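Local atomic coordinates of neural CELL adhesion molecule 1,140 KDA isoform (PDB entry 2VKW), a protein that probably mediates adhesion between neural cells as a surface receptor, of which this fragment is the pair of tandem fibronectin type III domains. Residues 10-15 with 85-90; 108-113 with 184-189. All coordinates share one frame; numbering follows the deposited sequence.

Contact 1. Residues 10-15 with 85-90; sequences SSPSID and LAALNG
Apolar packing between Pro12, Ile14, Leu85 and Ala87 carries most of this contact. The Pro12 ring lies over the backbone of 85-87, with CD 3.6 Å from Leu85 O and CB against Leu85 CB. Pro12 CG faces Ala87 CB at 4.3 Å. Proline suits the place because its ring packs on the backbone without bringing an N-H that would need an acceptor, and the small alanine lets it settle close. Ile14 meets Leu85 nearly at a right angle, CG1 to CD1 at 3.8 Å. With Ile14 chi1 at -67°, CG1 stands beside the backbone N, from where it reaches Leu85 although the CB bond does not aim at that strand. Branched apolar side chains suit this place between two sheets.

Polar contact runs through one water, which donates to Ser10 O and accepts from Ala87 N, both at 2.8 Å. This satisfies the amide of Ala87; no direct hydrogen bond joins the two segments.

Around them the two sheets of the first fibronectin type III domain come together. Strand 13-19 pairs with strand 24-29, whose Val26 and Phe28 touch Leu85, while strand 80-89 runs between strands 41-48 and 92-103, and Tyr42 packs on Pro12 and Ala87.

Contact 2. Residues 108-113 with 184-189; sequences REPSAP and AENQQG
Asn186 and Pro110 slide past each other in opposite directions. Asn186 CB lies 3.8 Å from Pro110 CG. With chi1 at 64°, Asn186 CG sits between the backbone N and carbonyl carbon, which brings the amide over Pro110, CG standing 3.4 Å from Pro110 CD. Asn186 OD1, 3.5 Å from Pro110 CD, accepts weak hydrogen bonds from the N atoms of Gln188 and Gly189. Asn186 ND2 lies 3.2 Å from Pro110 CG. The same Asn186 ND2 donates to Arg108 O at 3.0 Å, nearly straight (162°) and on a lone pair in the carbonyl plane; Asp135 O is a second, weak acceptor. An amide suits this place by offering acceptor and donor together; the straight ND2 bond, helped by the weak ones to OD1, sets which way round it lies.

Pro110 CB and Pro113 CD both reach the small Ala184 CB, at 3.8 and 3.9 Å. Gln188 lays CB against Arg108 C at 3.5 Å. Within 108-113, Arg108 and Glu109 form a side-on salt bridge, NE meeting OE1 from above the carboxylate plane and NH2 bonding OE2; NH1 bonds Gln105 OE1.

Residues 186-189 form a type I beta turn. Glycine fits its end, where phi is 133° and a CB would jam against Gln188 O. The turn joins strands 177-186 and 189-199, the F-G hairpin of a fibronectin type III domain, packed here against the segment leading into strand 114-119, the domain's first.

From the N terminus, the chain enters contact 1 almost at once. Its partner lies 70 residues further on, so the contact closes a loop holding most of the first fibronectin type III domain and ties the opening strand 13-19 to strand 80-89 of the other sheet. After strand 92-103 the chain passes to the second domain, where contact 2 joins 108-113 to 184-189 across 71 residues, binding the segment before strand 114-119 to the end of strand 177-186. The loops follow in series, neither nesting nor crossing. The centres of contacts 1 and 2 lie about 33 Å apart. Both tie together roughly corresponding parts, the start of each domain to its strand before the last; near contact 2, Tyr20 of the first domain bonds Glu109 O.

Contact 1. Residues 10-15 with 85-90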
loop_
_atom_site.group_PDB
_atom_site.type_symbol
_atom_site.label_atom_id
_atom_site.label_comp_id
_atom_site.label_asym_id
_atom_site.label_seq_id
_atom_site.Cartn_x
_atom_site.Cartn_y
_atom_site.Cartn_z
ATOM N N SER A 10 -24.850 6.708 -16.792
ATOM C CA SER A 10 -25.914 6.091 -16.015
ATOM C C SER A 10 -25.405 6.202 -14.573
ATOM O O SER A 10 -24.337 6.768 -14.339
ATOM C CB SER A 10 -26.116 4.624 -16.423
ATOM O OG SER A 10 -25.014 3.815 -16.058
ATOM N N SER A 11 -26.139 5.659 -13.613
ATOM C CA SER A 11 -25.721 5.775 -12.225
ATOM C C SER A 11 -24.706 4.756 -11.742
ATOM O O SER A 11 -24.782 3.579 -12.074
ATOM C CB SER A 11 -26.946 5.713 -11.310
ATOM O OG SER A 11 -27.563 4.440 -11.379
ATOM N N PRO A 12 -23.719 5.206 -10.954
ATOM C CA PRO A 12 -22.713 4.277 -10.432
ATOM C C PRO A 12 -23.462 3.439 -9.398
ATOM O O PRO A 12 -24.582 3.783 -9.016
ATOM C CB PRO A 12 -21.703 5.195 -9.754
ATOM C CG PRO A 12 -21.900 6.519 -10.438
ATOM C CD PRO A 12 -23.379 6.598 -10.617
ATOM N N SER A 13 -22.859 2.351 -8.943
ATOM C CA SER A 13 -23.499 1.515 -7.939
ATOM C C SER A 13 -22.516 1.242 -6.805
ATOM O O SER A 13 -21.387 0.811 -7.042
ATOM C CB SER A 13 -23.957 0.193 -8.553
ATOM O OG SER A 13 -24.775 -0.518 -7.637
ATOM N N ILE A 14 -22.949 1.498 -5.575
ATOM C CA ILE A 14 -22.105 1.281 -4.405
ATOM C C ILE A 14 -22.136 -0.177 -3.945
ATOM O O ILE A 14 -23.180 -0.677 -3.526
ATOM C CB ILE A 14 -22.555 2.188 -3.231
ATOM C CG1 ILE A 14 -22.280 3.651 -3.581
ATOM C CG2 ILE A 14 -21.835 1.807 -1.955
ATOM C CD1 ILE A 14 -22.825 4.631 -2.570
ATOM N N ASP A 15 -20.994 -0.856 -4.031
ATOM C CA ASP A 15 -20.902 -2.247 -3.601
ATOM C C ASP A 15 -21.004 -2.274 -2.088
ATOM O O ASP A 15 -21.932 -2.853 -1.531
ATOM C CB ASP A 15 -19.569 -2.864 -4.023
ATOM C CG ASP A 15 -19.329 -2.757 -5.506
ATOM O OD1 ASP A 15 -20.279 -3.048 -6.266
ATOM O OD2 ASP A 15 -18.198 -2.391 -5.908
ATOM N N LEU A 85 -23.467 8.448 -5.151
ATOM C CA LEU A 85 -22.505 8.881 -6.171
ATOM C C LEU A 85 -23.156 9.187 -7.505
ATOM O O LEU A 85 -24.204 8.651 -7.835
ATOM C CB LEU A 85 -21.453 7.789 -6.398
ATOM C CG LEU A 85 -20.710 7.221 -5.193
ATOM C CD1 LEU A 85 -20.030 5.913 -5.573
ATOM C CD2 LEU A 85 -19.698 8.241 -4.702
ATOM N N ALA A 86 -22.506 10.044 -8.280
ATOM C CA ALA A 86 -22.985 10.423 -9.604
ATOM C C ALA A 86 -21.745 10.584 -10.468
ATOM O O ALA A 86 -20.667 10.885 -9.951
ATOM C CB ALA A 86 -23.753 11.733 -9.536
ATOM N N ALA A 87 -21.896 10.396 -11.776
ATOM C CA ALA A 87 -20.772 10.516 -12.696
ATOM C C ALA A 87 -20.924 11.700 -13.645
ATOM O O ALA A 87 -22.026 12.017 -14.093
ATOM C CB ALA A 87 -20.620 9.233 -13.492
ATOM N N LEU A 88 -19.808 12.348 -13.948
ATOM C CA LEU A 88 -19.806 13.487 -14.851
ATOM C C LEU A 88 -18.955 13.196 -16.079
ATOM O O LEU A 88 -17.837 12.696 -15.956
ATOM C CB LEU A 88 -19.245 14.728 -14.149
ATOM C CG LEU A 88 -18.981 15.959 -15.022
ATOM C CD1 LEU A 88 -20.233 16.802 -15.104
ATOM C CD2 LEU A 88 -17.841 16.780 -14.427
ATOM N N ASN A 89 -19.495 13.491 -17.261
ATOM C CA ASN A 89 -18.744 13.318 -18.496
ATOM C C ASN A 89 -19.001 14.536 -19.383
ATOM O O ASN A 89 -19.611 15.512 -18.937
ATOM C CB ASN A 89 -19.132 12.025 -19.216
ATOM C CG ASN A 89 -20.506 12.088 -19.838
ATOM O OD1 ASN A 89 -21.208 13.094 -19.732
ATOM N ND2 ASN A 89 -20.900 11.004 -20.494
ATOM N N GLY A 90 -18.533 14.483 -20.627
ATOM C CA GLY A 90 -18.717 15.596 -21.541
ATOM C C GLY A 90 -20.121 16.179 -21.641
ATOM O O GLY A 90 -20.269 17.364 -21.924
HETATM O O HOH W 1 -24.143 9.144 -12.931
#

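Contact 2. Residues 108-113 with 184-189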
loop_
_atom_site.group_PDB
_atom_site.type_symbol
_atom_site.label_atom_id
_atom_site.label_comp_id
_atom_site.label_asym_id
_atom_site.label_seq_id
_atom_site.Cartn_x
_atom_site.Cartn_y
_atom_site.Cartn_z
ATOM N N ARG A 108 -10.798 5.782 17.900
ATOM C CA ARG A 108 -9.776 4.764 18.143
ATOM C C ARG A 108 -8.385 5.222 17.700
ATOM O O ARG A 108 -8.133 6.420 17.587
ATOM C CB ARG A 108 -10.146 3.477 17.414
ATOM C CG ARG A 108 -10.384 3.654 15.932
ATOM C CD ARG A 108 -10.856 2.346 15.314
ATOM N NE ARG A 108 -9.777 1.371 15.181
ATOM C CZ ARG A 108 -9.941 0.141 14.710
ATOM N NH1 ARG A 108 -11.142 -0.272 14.334
ATOM N NH2 ARG A 108 -8.903 -0.673 14.600
ATOM N N GLU A 109 -7.483 4.268 17.461
ATOM C CA GLU A 109 -6.130 4.609 17.031
ATOM C C GLU A 109 -6.196 5.164 15.602
ATOM O O GLU A 109 -7.178 4.955 14.891
ATOM C CB GLU A 109 -5.193 3.386 17.096
ATOM C CG GLU A 109 -5.326 2.419 15.937
ATOM C CD GLU A 109 -6.475 1.464 16.107
ATOM O OE1 GLU A 109 -7.464 1.842 16.767
ATOM O OE2 GLU A 109 -6.387 0.341 15.564
ATOM N N PRO A 110 -5.156 5.888 15.168
ATOM C CA PRO A 110 -5.179 6.448 13.813
ATOM C C PRO A 110 -4.967 5.385 12.747
ATOM O O PRO A 110 -4.491 4.292 13.037
ATOM C CB PRO A 110 -4.030 7.462 13.827
ATOM C CG PRO A 110 -3.742 7.690 15.312
ATOM C CD PRO A 110 -3.955 6.326 15.894
ATOM N N SER A 111 -5.333 5.704 11.513
ATOM C CA SER A 111 -5.123 4.767 10.423
ATOM C C SER A 111 -3.693 5.074 9.973
ATOM O O SER A 111 -3.150 6.124 10.336
ATOM C CB SER A 111 -6.121 5.021 9.287
ATOM O OG SER A 111 -5.793 6.196 8.569
ATOM N N ALA A 112 -3.084 4.159 9.218
ATOM C CA ALA A 112 -1.718 4.341 8.741
ATOM C C ALA A 112 -1.582 5.640 7.956
ATOM O O ALA A 112 -2.391 5.932 7.083
ATOM C CB ALA A 112 -1.295 3.154 7.868
ATOM N N PRO A 113 -0.558 6.442 8.268
ATOM C CA PRO A 113 -0.354 7.704 7.563
ATOM C C PRO A 113 0.018 7.544 6.087
ATOM O O PRO A 113 0.445 6.475 5.643
ATOM C CB PRO A 113 0.746 8.382 8.380
ATOM C CG PRO A 113 1.493 7.231 8.964
ATOM C CD PRO A 113 0.389 6.309 9.387
ATOM N N ALA A 184 1.542 6.425 13.257
ATOM C CA ALA A 184 0.777 7.548 13.778
ATOM C C ALA A 184 0.265 7.084 15.140
ATOM O O ALA A 184 -0.277 5.984 15.263
ATOM C CB ALA A 184 -0.388 7.855 12.864
ATOM N N GLU A 185 0.443 7.914 16.162
ATOM C CA GLU A 185 0.004 7.560 17.508
ATOM C C GLU A 185 -0.798 8.672 18.166
ATOM O O GLU A 185 -0.369 9.824 18.195
ATOM C CB GLU A 185 1.222 7.208 18.380
ATOM C CG GLU A 185 0.937 7.063 19.879
ATOM C CD GLU A 185 2.102 6.421 20.651
ATOM O OE1 GLU A 185 3.258 6.471 20.160
ATOM O OE2 GLU A 185 1.865 5.875 21.755
ATOM N N ASN A 186 -1.975 8.319 18.677
ATOM C CA ASN A 186 -2.826 9.275 19.366
ATOM C C ASN A 186 -3.165 8.671 20.722
ATOM O O ASN A 186 -2.633 7.616 21.076
ATOM C CB ASN A 186 -4.112 9.561 18.581
ATOM C CG ASN A 186 -5.006 8.345 18.437
ATOM O OD1 ASN A 186 -4.857 7.347 19.152
ATOM N ND2 ASN A 186 -5.962 8.429 17.513
ATOM N N GLN A 187 -4.052 9.328 21.467
ATOM C CA GLN A 187 -4.439 8.850 22.790
ATOM C C GLN A 187 -4.770 7.370 22.861
ATOM O O GLN A 187 -4.371 6.709 23.810
ATOM C CB GLN A 187 -5.634 9.643 23.326
ATOM C CG GLN A 187 -5.277 10.957 24.013
ATOM C CD GLN A 187 -4.519 10.773 25.323
ATOM O OE1 GLN A 187 -4.340 11.725 26.084
ATOM N NE2 GLN A 187 -4.071 9.550 25.590
ATOM N N GLN A 188 -5.497 6.855 21.869
ATOM C CA GLN A 188 -5.896 5.445 21.861
ATOM C C GLN A 188 -4.843 4.437 21.441
ATOM O O GLN A 188 -5.063 3.225 21.550
ATOM C CB GLN A 188 -7.142 5.239 20.993
ATOM C CG GLN A 188 -8.444 5.661 21.668
ATOM C CD GLN A 188 -8.485 7.145 21.939
ATOM O OE1 GLN A 188 -8.429 7.951 21.015
ATOM N NE2 GLN A 188 -8.573 7.516 23.210
ATOM N N GLY A 189 -3.705 4.917 20.955
ATOM C CA GLY A 189 -2.669 3.988 20.557
ATOM C C GLY A 189 -2.018 4.224 19.213
ATOM O O GLY A 189 -2.296 5.213 18.529
#